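PDB 4PCH: VP1 from Polyomavirus HPyV7, which probably serves as the major capsid protein, assembling into pentamers that build the icosahedral shell and contribute to host-cell attachment. Local coordinates for residues A85-F94 and V200-I211. Sequence-based numbering, arbitrary orientation. Where two conformers were deposited one is given.
Sequences AYRLETELLF and VSYGNQSTTPLI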
loop_
_atom_site.group_PDB
_atom_site.type_symbol
_atom_site.label_atom_id
_atom_site.label_comp_id
_atom_site.label_asym_id
_atom_site.label_seq_id
_atom_site.Cartn_x
_atom_site.Cartn_y
_atom_site.Cartn_z
ATOM N N ALA B 85 30.922 -9.538 -2.500
ATOM C CA ALA B 85 29.980 -8.753 -1.726
ATOM C C ALA B 85 28.673 -9.534 -1.696
ATOM O O ALA B 85 28.062 -9.765 -2.736
ATOM C CB ALA B 85 29.781 -7.373 -2.332
ATOM N N TYR B 86 28.283 -9.991 -0.508
ATOM C CA TYR B 86 27.156 -10.921 -0.359
ATOM C C TYR B 86 25.913 -10.294 0.278
ATOM O O TYR B 86 24.847 -10.894 0.258
ATOM C CB TYR B 86 27.583 -12.177 0.417
ATOM C CG TYR B 86 28.088 -11.903 1.817
ATOM C CD1 TYR B 86 29.426 -11.647 2.058
ATOM C CD2 TYR B 86 27.218 -11.898 2.899
ATOM C CE1 TYR B 86 29.893 -11.389 3.344
ATOM C CE2 TYR B 86 27.667 -11.653 4.179
ATOM C CZ TYR B 86 28.993 -11.395 4.404
ATOM O OH TYR B 86 29.383 -11.149 5.691
ATOM N N ARG B 87 26.035 -9.074 0.793
ATOM C CA ARG B 87 24.926 -8.433 1.495
ATOM C C ARG B 87 25.213 -6.958 1.559
ATOM O O ARG B 87 26.373 -6.551 1.642
ATOM C CB ARG B 87 24.821 -9.038 2.917
ATOM C CG ARG B 87 23.865 -8.401 3.901
ATOM C CD ARG B 87 23.531 -9.360 5.058
ATOM N NE ARG B 87 24.609 -9.532 6.043
ATOM C CZ ARG B 87 24.891 -8.670 7.026
ATOM N NH1 ARG B 87 24.210 -7.538 7.159
ATOM N NH2 ARG B 87 25.877 -8.924 7.874
ATOM N N LEU B 88 24.163 -6.144 1.494
ATOM C CA LEU B 88 24.345 -4.727 1.774
ATOM C C LEU B 88 23.191 -4.175 2.582
ATOM O O LEU B 88 22.108 -4.766 2.619
ATOM C CB LEU B 88 24.556 -3.923 0.506
ATOM C CG LEU B 88 23.432 -3.698 -0.497
ATOM C CD1 LEU B 88 22.394 -2.677 -0.015
ATOM C CD2 LEU B 88 23.995 -3.252 -1.833
ATOM N N GLU B 89 23.452 -3.041 3.230
ATOM C CA GLU B 89 22.384 -2.199 3.776
ATOM C C GLU B 89 22.417 -0.912 2.994
ATOM O O GLU B 89 23.478 -0.414 2.678
ATOM C CB GLU B 89 22.568 -1.895 5.273
ATOM C CG GLU B 89 22.387 -3.086 6.200
ATOM C CD GLU B 89 23.582 -4.002 6.195
ATOM O OE1 GLU B 89 24.690 -3.506 6.464
ATOM O OE2 GLU B 89 23.430 -5.229 5.929
ATOM N N THR B 90 21.252 -0.356 2.674
ATOM C CA THR B 90 21.227 0.966 2.044
ATOM C C THR B 90 20.068 1.763 2.633
ATOM O O THR B 90 19.019 1.180 2.962
ATOM C CB THR B 90 21.174 0.879 0.499
ATOM O OG1 THR B 90 21.243 2.224 -0.055
ATOM C CG2 THR B 90 19.885 0.169 0.019
ATOM N N GLU B 91 20.274 3.069 2.847
ATOM C CA GLU B 91 19.274 3.941 3.462
ATOM C C GLU B 91 19.307 5.293 2.781
ATOM O O GLU B 91 20.376 5.848 2.528
ATOM C CB GLU B 91 19.578 4.244 4.948
ATOM C CG GLU B 91 19.716 3.106 5.933
ATOM C CD GLU B 91 20.098 3.595 7.345
ATOM O OE1 GLU B 91 19.558 4.666 7.824
ATOM O OE2 GLU B 91 20.935 2.879 7.970
ATOM N N LEU B 92 18.137 5.859 2.507
ATOM C CA LEU B 92 18.034 7.234 2.047
ATOM C C LEU B 92 18.031 8.187 3.237
ATOM O O LEU B 92 17.358 7.947 4.242
ATOM C CB LEU B 92 16.710 7.406 1.289
ATOM C CG LEU B 92 16.488 8.729 0.556
ATOM C CD1 LEU B 92 17.609 9.037 -0.421
ATOM C CD2 LEU B 92 15.166 8.624 -0.201
ATOM N N LEU B 93 18.771 9.282 3.120
ATOM C CA LEU B 93 18.788 10.317 4.133
ATOM C C LEU B 93 17.858 11.446 3.708
ATOM O O LEU B 93 18.018 12.041 2.613
ATOM C CB LEU B 93 20.211 10.866 4.322
ATOM C CG LEU B 93 21.215 9.861 4.931
ATOM C CD1 LEU B 93 21.979 9.050 3.912
ATOM C CD2 LEU B 93 22.185 10.572 5.823
ATOM N N PHE B 94 16.862 11.745 4.535
ATOM C CA PHE B 94 15.885 12.772 4.167
ATOM C C PHE B 94 15.100 13.209 5.388
ATOM O O PHE B 94 14.920 12.421 6.318
ATOM C CB PHE B 94 14.923 12.258 3.088
ATOM C CG PHE B 94 14.169 13.337 2.386
ATOM C CD1 PHE B 94 14.842 14.303 1.670
ATOM C CD2 PHE B 94 12.777 13.424 2.483
ATOM C CE1 PHE B 94 14.170 15.316 1.039
ATOM C CE2 PHE B 94 12.093 14.466 1.857
ATOM C CZ PHE B 94 12.798 15.397 1.129
ATOM N N VAL B 200 8.958 8.044 2.069
ATOM C CA VAL B 200 10.367 7.644 2.188
ATOM C C VAL B 200 10.435 6.953 3.544
ATOM O O VAL B 200 9.926 7.459 4.528
ATOM C CB VAL B 200 11.309 8.870 2.171
ATOM C CG1 VAL B 200 12.716 8.524 2.665
ATOM C CG2 VAL B 200 11.391 9.461 0.764
ATOM N N SER B 201 11.077 5.802 3.596
ATOM C CA SER B 201 11.337 5.171 4.886
ATOM C C SER B 201 12.798 4.812 4.972
ATOM O O SER B 201 13.455 4.639 3.956
ATOM C CB SER B 201 10.494 3.935 5.085
ATOM O OG SER B 201 10.952 2.865 4.285
ATOM N N TYR B 202 13.298 4.738 6.207
ATOM C CA TYR B 202 14.721 4.493 6.455
ATOM C C TYR B 202 14.873 3.919 7.842
ATOM O O TYR B 202 14.008 4.047 8.685
ATOM C CB TYR B 202 15.561 5.783 6.317
ATOM C CG TYR B 202 15.137 6.902 7.264
ATOM C CD1 TYR B 202 14.173 7.838 6.901
ATOM C CD2 TYR B 202 15.696 7.020 8.517
ATOM C CE1 TYR B 202 13.769 8.851 7.772
ATOM C CE2 TYR B 202 15.293 8.012 9.405
ATOM C CZ TYR B 202 14.345 8.946 9.021
ATOM O OH TYR B 202 13.973 9.928 9.884
ATOM N N GLY B 203 15.983 3.250 8.075
ATOM C CA GLY B 203 16.235 2.626 9.357
ATOM C C GLY B 203 17.548 1.871 9.248
ATOM O O GLY B 203 18.067 1.659 8.167
ATOM N N ASN B 204 18.075 1.410 10.350
ATOM C CA ASN B 204 19.359 0.745 10.263
ATOM C C ASN B 204 19.261 -0.747 10.591
ATOM O O ASN B 204 20.251 -1.372 11.049
ATOM C CB ASN B 204 20.335 1.481 11.176
ATOM C CG ASN B 204 19.993 1.377 12.639
ATOM O OD1 ASN B 204 18.878 0.982 13.056
ATOM N ND2 ASN B 204 21.008 1.678 13.486
ATOM N N GLN B 205 18.062 -1.331 10.431
ATOM C CA GLN B 205 17.858 -2.752 10.724
ATOM C C GLN B 205 17.633 -3.624 9.467
ATOM O O GLN B 205 17.756 -4.837 9.527
ATOM C CB GLN B 205 16.694 -2.949 11.711
ATOM C CG GLN B 205 17.002 -2.542 13.158
ATOM C CD GLN B 205 15.809 -2.754 14.082
ATOM O OE1 GLN B 205 14.781 -2.089 13.953
ATOM N NE2 GLN B 205 15.928 -3.701 14.987
ATOM N N SER B 206 17.294 -3.024 8.352
ATOM C CA SER B 206 16.967 -3.794 7.162
ATOM C C SER B 206 18.245 -4.170 6.456
ATOM O O SER B 206 19.273 -3.525 6.641
ATOM C CB SER B 206 16.073 -2.977 6.225
ATOM O OG SER B 206 16.756 -1.857 5.716
ATOM N N THR B 207 18.173 -5.211 5.641
ATOM C CA THR B 207 19.343 -5.680 4.917
ATOM C C THR B 207 18.895 -6.305 3.612
ATOM O O THR B 207 17.725 -6.710 3.469
ATOM C CB THR B 207 20.168 -6.678 5.765
ATOM O OG1 THR B 207 21.425 -6.903 5.133
ATOM C CG2 THR B 207 19.426 -8.015 5.970
ATOM N N THR B 208 19.822 -6.346 2.664
ATOM C CA THR B 208 19.536 -6.776 1.312
ATOM C C THR B 208 20.569 -7.823 0.902
ATOM O O THR B 208 21.717 -7.482 0.725
ATOM C CB THR B 208 19.628 -5.576 0.357
ATOM O OG1 THR B 208 18.635 -4.586 0.734
ATOM C CG2 THR B 208 19.434 -6.019 -1.073
ATOM N N PRO B 209 20.149 -9.082 0.715
ATOM C CA PRO B 209 21.115 -10.044 0.205
ATOM C C PRO B 209 21.470 -9.755 -1.246
ATOM O O PRO B 209 20.662 -9.235 -2.011
ATOM C CB PRO B 209 20.387 -11.369 0.344
ATOM C CG PRO B 209 18.951 -11.018 0.199
ATOM C CD PRO B 209 18.808 -9.681 0.864
ATOM N N LEU B 210 22.686 -10.126 -1.617
ATOM C CA LEU B 210 23.164 -9.928 -2.973
ATOM C C LEU B 210 23.496 -11.241 -3.659
ATOM O O LEU B 210 23.999 -11.257 -4.783
ATOM C CB LEU B 210 24.403 -9.044 -2.935
ATOM C CG LEU B 210 24.267 -7.622 -2.407
ATOM C CD1 LEU B 210 25.612 -6.948 -2.268
ATOM C CD2 LEU B 210 23.350 -6.755 -3.287
ATOM N N ILE B 211 23.207 -12.362 -3.015
ATOM C CA ILE B 211 23.563 -13.653 -3.586
ATOM C C ILE B 211 22.536 -14.164 -4.612
ATOM O O ILE B 211 21.322 -13.964 -4.443
ATOM C CB ILE B 211 23.780 -14.748 -2.512
ATOM C CG1 ILE B 211 22.563 -14.921 -1.603
ATOM C CG2 ILE B 211 25.021 -14.453 -1.690
ATOM C CD1 ILE B 211 22.619 -16.174 -0.786
HETATM O O HOH W 1 19.029 -2.426 3.063
HETATM O O HOH W 2 16.761 2.201 4.952
HETATM O O HOH W 3 17.982 0.442 5.762
HETATM O O HOH W 4 15.931 4.050 3.064
HETATM O O HOH W 5 13.502 12.210 8.647
#
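Leu88 and Thr208 form the hydrogen-bonded pair of a short antiparallel ladder, with Leu88 N to Thr208 O at 2.9 Å and Thr208 N to Leu88 O at 2.8 Å. Leu210 N extends it to Tyr86 O at 3.0 Å.

Past Leu88, where residues 204–207 loop away, water takes over. One water joins Thr90 N to Thr208 OG1, and another accepts from Leu92 N (2.9 Å) while donating to Ser201 O.

Among the side chains, Thr207 OG1 donates to the anti lone pair of Glu89 OE2 (2.7 Å). The bend of Glu89 at chi2 (77°) turns its carboxylate back along the strand, where OE2 also meets Arg87 NH1 at 2.7 Å in a salt bridge. The hydroxyl of Thr207 also lies at the edge of the Arg87 guanidinium, in its plane. Both charged groups have further partners: Glu89 OE1 reaches Arg263 and His265, and Arg87 NH2 reaches Glu213 of a neighbouring subunit.

Apolar contacts flank the polar ones. Beside the ladder the side chains of Leu88 and Leu210 cross at about a right angle, CD2 to CD2 at 3.8 Å; where strand 200–203 crosses, those of Leu92 and Val200 do likewise, CD2 to CG1 at 3.8 Å.

Residues 200–203 also pair antiparallel with a strand of the same neighbouring subunit, so this junction links the intrachain sheet to the intersubunit sheet of the VP1 jelly-roll pentamer.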